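Local structure of testis-expressed protein 101 (Mus musculus, 7BPS) at residues 147-152 and 172-177; 44-47 and 51-54. The protein takes part in fertilization by controlling sperm binding to the zona pellucida and sperm migration into the oviduct, probably through the adhesion molecule ADAM3. All coordinates share one frame; numbering follows the deposited sequence.

Contact 1. Residues 147-152 and 172-177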
# COMPACT_ATOMS: atom_id res chain seq x y z
N GLY A 147 14.00 0.06 4.16
CA GLY A 147 13.60 -0.65 2.94
C GLY A 147 13.18 0.28 1.81
O GLY A 147 12.95 1.50 2.04
N ARG A 148 13.06 -0.32 0.64
CA ARG A 148 12.63 0.33 -0.62
C ARG A 148 11.64 -0.64 -1.27
O ARG A 148 11.95 -1.84 -1.37
CB ARG A 148 13.85 0.72 -1.46
CG ARG A 148 13.57 1.41 -2.79
CD ARG A 148 14.72 2.30 -3.24
NE ARG A 148 14.41 3.69 -2.93
CZ ARG A 148 15.04 4.46 -2.04
NH1 ARG A 148 16.08 4.03 -1.33
NH2 ARG A 148 14.64 5.71 -1.88
N LEU A 149 10.46 -0.12 -1.62
CA LEU A 149 9.42 -0.88 -2.32
C LEU A 149 9.33 -0.33 -3.73
O LEU A 149 9.11 0.86 -3.87
CB LEU A 149 8.09 -0.75 -1.58
CG LEU A 149 8.09 -1.29 -0.15
CD1 LEU A 149 6.70 -1.18 0.44
CD2 LEU A 149 8.59 -2.73 -0.09
N GLU A 150 9.50 -1.22 -4.71
CA GLU A 150 9.44 -0.93 -6.17
C GLU A 150 8.09 -1.43 -6.68
O GLU A 150 7.84 -2.64 -6.57
CB GLU A 150 10.62 -1.69 -6.79
CG GLU A 150 11.27 -1.02 -7.94
CD GLU A 150 11.97 0.23 -7.49
OE1 GLU A 150 12.85 0.14 -6.56
OE2 GLU A 150 11.61 1.30 -8.05
N PHE A 151 7.22 -0.55 -7.15
CA PHE A 151 5.91 -0.92 -7.74
C PHE A 151 5.93 -0.70 -9.25
O PHE A 151 6.50 0.31 -9.71
CB PHE A 151 4.78 -0.14 -7.10
CG PHE A 151 4.66 -0.40 -5.62
CD1 PHE A 151 3.89 -1.45 -5.16
CD2 PHE A 151 5.29 0.42 -4.71
CE1 PHE A 151 3.74 -1.66 -3.80
CE2 PHE A 151 5.13 0.21 -3.35
CZ PHE A 151 4.37 -0.83 -2.90
N SER A 152 5.34 -1.63 -10.00
CA SER A 152 5.30 -1.60 -11.48
C SER A 152 3.99 -2.21 -11.96
O SER A 152 3.36 -2.94 -11.21
CB SER A 152 6.51 -2.24 -12.13
OG SER A 152 6.73 -3.52 -11.59
N ARG A 172 10.65 -8.12 4.93
CA ARG A 172 9.31 -8.75 4.77
C ARG A 172 8.20 -7.79 5.20
O ARG A 172 7.16 -8.25 5.70
CB ARG A 172 9.29 -10.07 5.55
CG ARG A 172 10.27 -11.09 5.00
CD ARG A 172 9.91 -12.53 5.36
NE ARG A 172 10.78 -12.97 6.43
CZ ARG A 172 11.71 -13.91 6.33
NH1 ARG A 172 11.87 -14.59 5.22
NH2 ARG A 172 12.46 -14.19 7.38
N LEU A 173 8.42 -6.49 5.00
CA LEU A 173 7.35 -5.48 5.12
C LEU A 173 6.15 -5.95 4.27
O LEU A 173 5.00 -5.86 4.76
CB LEU A 173 7.87 -4.11 4.67
CG LEU A 173 6.84 -2.98 4.69
CD1 LEU A 173 6.19 -2.84 6.07
CD2 LEU A 173 7.45 -1.67 4.26
N MET A 174 6.40 -6.42 3.05
CA MET A 174 5.29 -6.82 2.14
C MET A 174 5.08 -8.34 2.22
O MET A 174 4.44 -8.91 1.32
CB MET A 174 5.57 -6.35 0.71
CG MET A 174 5.42 -4.87 0.53
SD MET A 174 3.78 -4.28 1.02
CE MET A 174 2.75 -4.99 -0.27
N ALA A 175 5.55 -8.97 3.30
CA ALA A 175 5.30 -10.39 3.65
C ALA A 175 5.60 -11.31 2.46
O ALA A 175 4.98 -12.35 2.38
CB ALA A 175 3.89 -10.55 4.13
N MET A 176 6.57 -10.97 1.61
CA MET A 176 7.05 -11.87 0.53
C MET A 176 5.93 -12.07 -0.48
O MET A 176 5.99 -13.06 -1.23
CB MET A 176 7.51 -13.23 1.08
CG MET A 176 8.66 -13.10 2.08
SD MET A 176 9.26 -14.72 2.62
CE MET A 176 10.36 -15.08 1.25
N ILE A 177 4.95 -11.16 -0.51
CA ILE A 177 3.90 -11.16 -1.57
C ILE A 177 4.36 -10.24 -2.71
O ILE A 177 4.74 -9.11 -2.43
CB ILE A 177 2.53 -10.78 -0.96
CG1 ILE A 177 2.08 -11.88 0.01
CG2 ILE A 177 1.51 -10.54 -2.08
CD1 ILE A 177 0.97 -11.52 0.96

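Contact 2. Residues 44-47 and 51-54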
# COMPACT_ATOMS: atom_id res chain seq x y z
N LEU A 44 -1.83 0.86 1.50
CA LEU A 44 -1.56 1.94 2.47
C LEU A 44 -0.36 1.53 3.31
O LEU A 44 -0.38 0.42 3.84
CB LEU A 44 -2.79 2.18 3.35
CG LEU A 44 -4.04 2.63 2.59
CD1 LEU A 44 -4.97 1.47 2.28
CD2 LEU A 44 -4.78 3.71 3.34
N ILE A 45 0.65 2.37 3.40
CA ILE A 45 1.90 2.08 4.16
C ILE A 45 2.22 3.28 5.06
O ILE A 45 2.20 4.42 4.58
CB ILE A 45 3.06 1.76 3.21
CG1 ILE A 45 2.69 0.64 2.24
CG2 ILE A 45 4.29 1.43 4.01
CD1 ILE A 45 3.58 0.57 1.02
N LYS A 46 2.53 2.97 6.32
CA LYS A 46 2.70 3.92 7.43
C LYS A 46 3.88 3.44 8.28
O LYS A 46 4.02 2.21 8.45
CB LYS A 46 1.40 3.90 8.22
CG LYS A 46 1.19 5.05 9.18
CD LYS A 46 0.15 4.73 10.23
CE LYS A 46 -0.16 5.95 11.07
NZ LYS A 46 1.07 6.47 11.73
N ALA A 47 4.69 4.36 8.78
CA ALA A 47 5.59 4.06 9.92
C ALA A 47 5.00 4.73 11.16
O ALA A 47 4.06 5.47 11.03
CB ALA A 47 7.01 4.50 9.64
N ARG A 51 2.89 10.21 8.08
CA ARG A 51 1.72 10.13 7.18
C ARG A 51 1.69 8.73 6.55
O ARG A 51 2.64 7.90 6.75
CB ARG A 51 1.80 11.20 6.10
CG ARG A 51 1.93 12.60 6.67
CD ARG A 51 1.70 13.60 5.57
NE ARG A 51 1.16 14.83 6.08
CZ ARG A 51 1.87 15.90 6.38
NH1 ARG A 51 3.18 15.90 6.19
NH2 ARG A 51 1.25 16.98 6.84
N THR A 52 0.63 8.47 5.80
CA THR A 52 0.38 7.17 5.14
C THR A 52 0.56 7.35 3.63
O THR A 52 -0.06 8.28 3.05
CB THR A 52 -1.02 6.67 5.50
OG1 THR A 52 -1.02 6.45 6.90
CG2 THR A 52 -1.38 5.38 4.80
N VAL A 53 1.40 6.51 3.03
CA VAL A 53 1.52 6.44 1.56
C VAL A 53 0.30 5.67 1.03
O VAL A 53 -0.01 4.62 1.57
CB VAL A 53 2.84 5.76 1.15
CG1 VAL A 53 3.01 5.71 -0.37
CG2 VAL A 53 4.01 6.49 1.77
N VAL A 54 -0.38 6.22 0.04
CA VAL A 54 -1.56 5.60 -0.61
C VAL A 54 -1.28 5.44 -2.12
O VAL A 54 -1.08 6.49 -2.83
CB VAL A 54 -2.83 6.42 -0.31
CG1 VAL A 54 -4.05 5.74 -0.84
CG2 VAL A 54 -2.99 6.63 1.17

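Contact 1. Residues 147-152 and 172-177
Leu149 meets Leu173 and Met174 through its two methyl groups alone, and the contact is wholly apolar. From the strand 143-152 its CB heads toward the loop 172-177. At the next step CG stands anti to the carbonyl carbon (chi1 -61°), which sends CG to the side of the backbone N, from where the methyls meet the Leu173 and Met174 side chains. CD1 reaches two partners: CD2 of Leu173 at 3.9 Å, with the two leucines crossing at about a right angle, and the CG methylene of Met174. Leu149 CD2 lies 3.9 Å from the same Met174 CG, so the methionine methylene faces both prongs of the leucine fork.

This places a long loop of the second u-PAR/Ly-6 domain, a three-finger fold, against strand 143-152 of the same domain. The loop is shaped by two successive turns, type I from Arg172 to Ala175, closed by Ala175 N to Arg172 O at 3.0 Å, and type I' from Met174 to Ile177, closed by Ile177 N to Met174 O at 2.9 Å. Glu187 of the neighbouring strand 183-193 accepts hydrogen bonds from the backbone N-H groups of Leu173 and Met174, one on each carboxylate oxygen, and the Leu149 side chain also touches Glu187.

Contact 2. Residues 44-47 and 51-54
Ile45 and Val53 form a hydrogen-bonded antiparallel pair, joined by two backbone bonds. Ile45 N donates to Val53 O at 3.0 Å, and Val53 N returns a bond to Ile45 O at 2.7 Å; both donors lie in the plane of the carbonyl they address. Each acceptor also receives a CA-H...O contact from the residue beside the pair: Leu44 CA comes within 3.2 Å of Val53 O, and Thr52 CA within 3.3 Å of Ile45 O.

Apolar contacts gather on the face bearing Leu44, Thr52 and Val54. Leu44 and Val54 point the same way, side by side, with Leu44 CD2 4.1 Å from Val54 CG2. Thr52 places CG2 anti to its own N, which turns this methyl toward Leu44 CB at 3.8 Å; Pro19 touches all three side chains. On the other face, Val53 packs against Val124 and Leu126 of strand 119-126.

Polar side chains act near the turn. The aliphatic part of Lys46 passes Thr52, its CG 3.5 Å from Thr52 OG1, before a bend at chi4 (-58°) brings NZ back to Ala47 O at 3.2 Å. Arg51 points away and makes a salt bridge with Asp17. The antiparallel pairing, the 159° between the strand directions and the short connection 47-51 make this a beta hairpin, here a finger of the Ly6/uPAR three-finger fold.

Contact 2 comes first along the chain, in the first u-PAR/Ly-6 domain, and closes before contact 1 opens in the second. Their centres are about 13 Å apart, and they belong to separate antiparallel sheets: strands 37-46 and 52-61 for contact 2, strand 143-152 for contact 1. The two nevertheless touch. Ile45 CD1 lies 3.6 Å from Leu149 CD1 and 4.2 Å from Phe151 CZ, so Ile45, on the hairpin face opposite Leu44, packs on strand 143-152. Leu43 extends this meeting by touching both Phe151 and Met174. The tandem domains therefore share a hydrophobic interface, to which strand and loop of contact 1 both contribute.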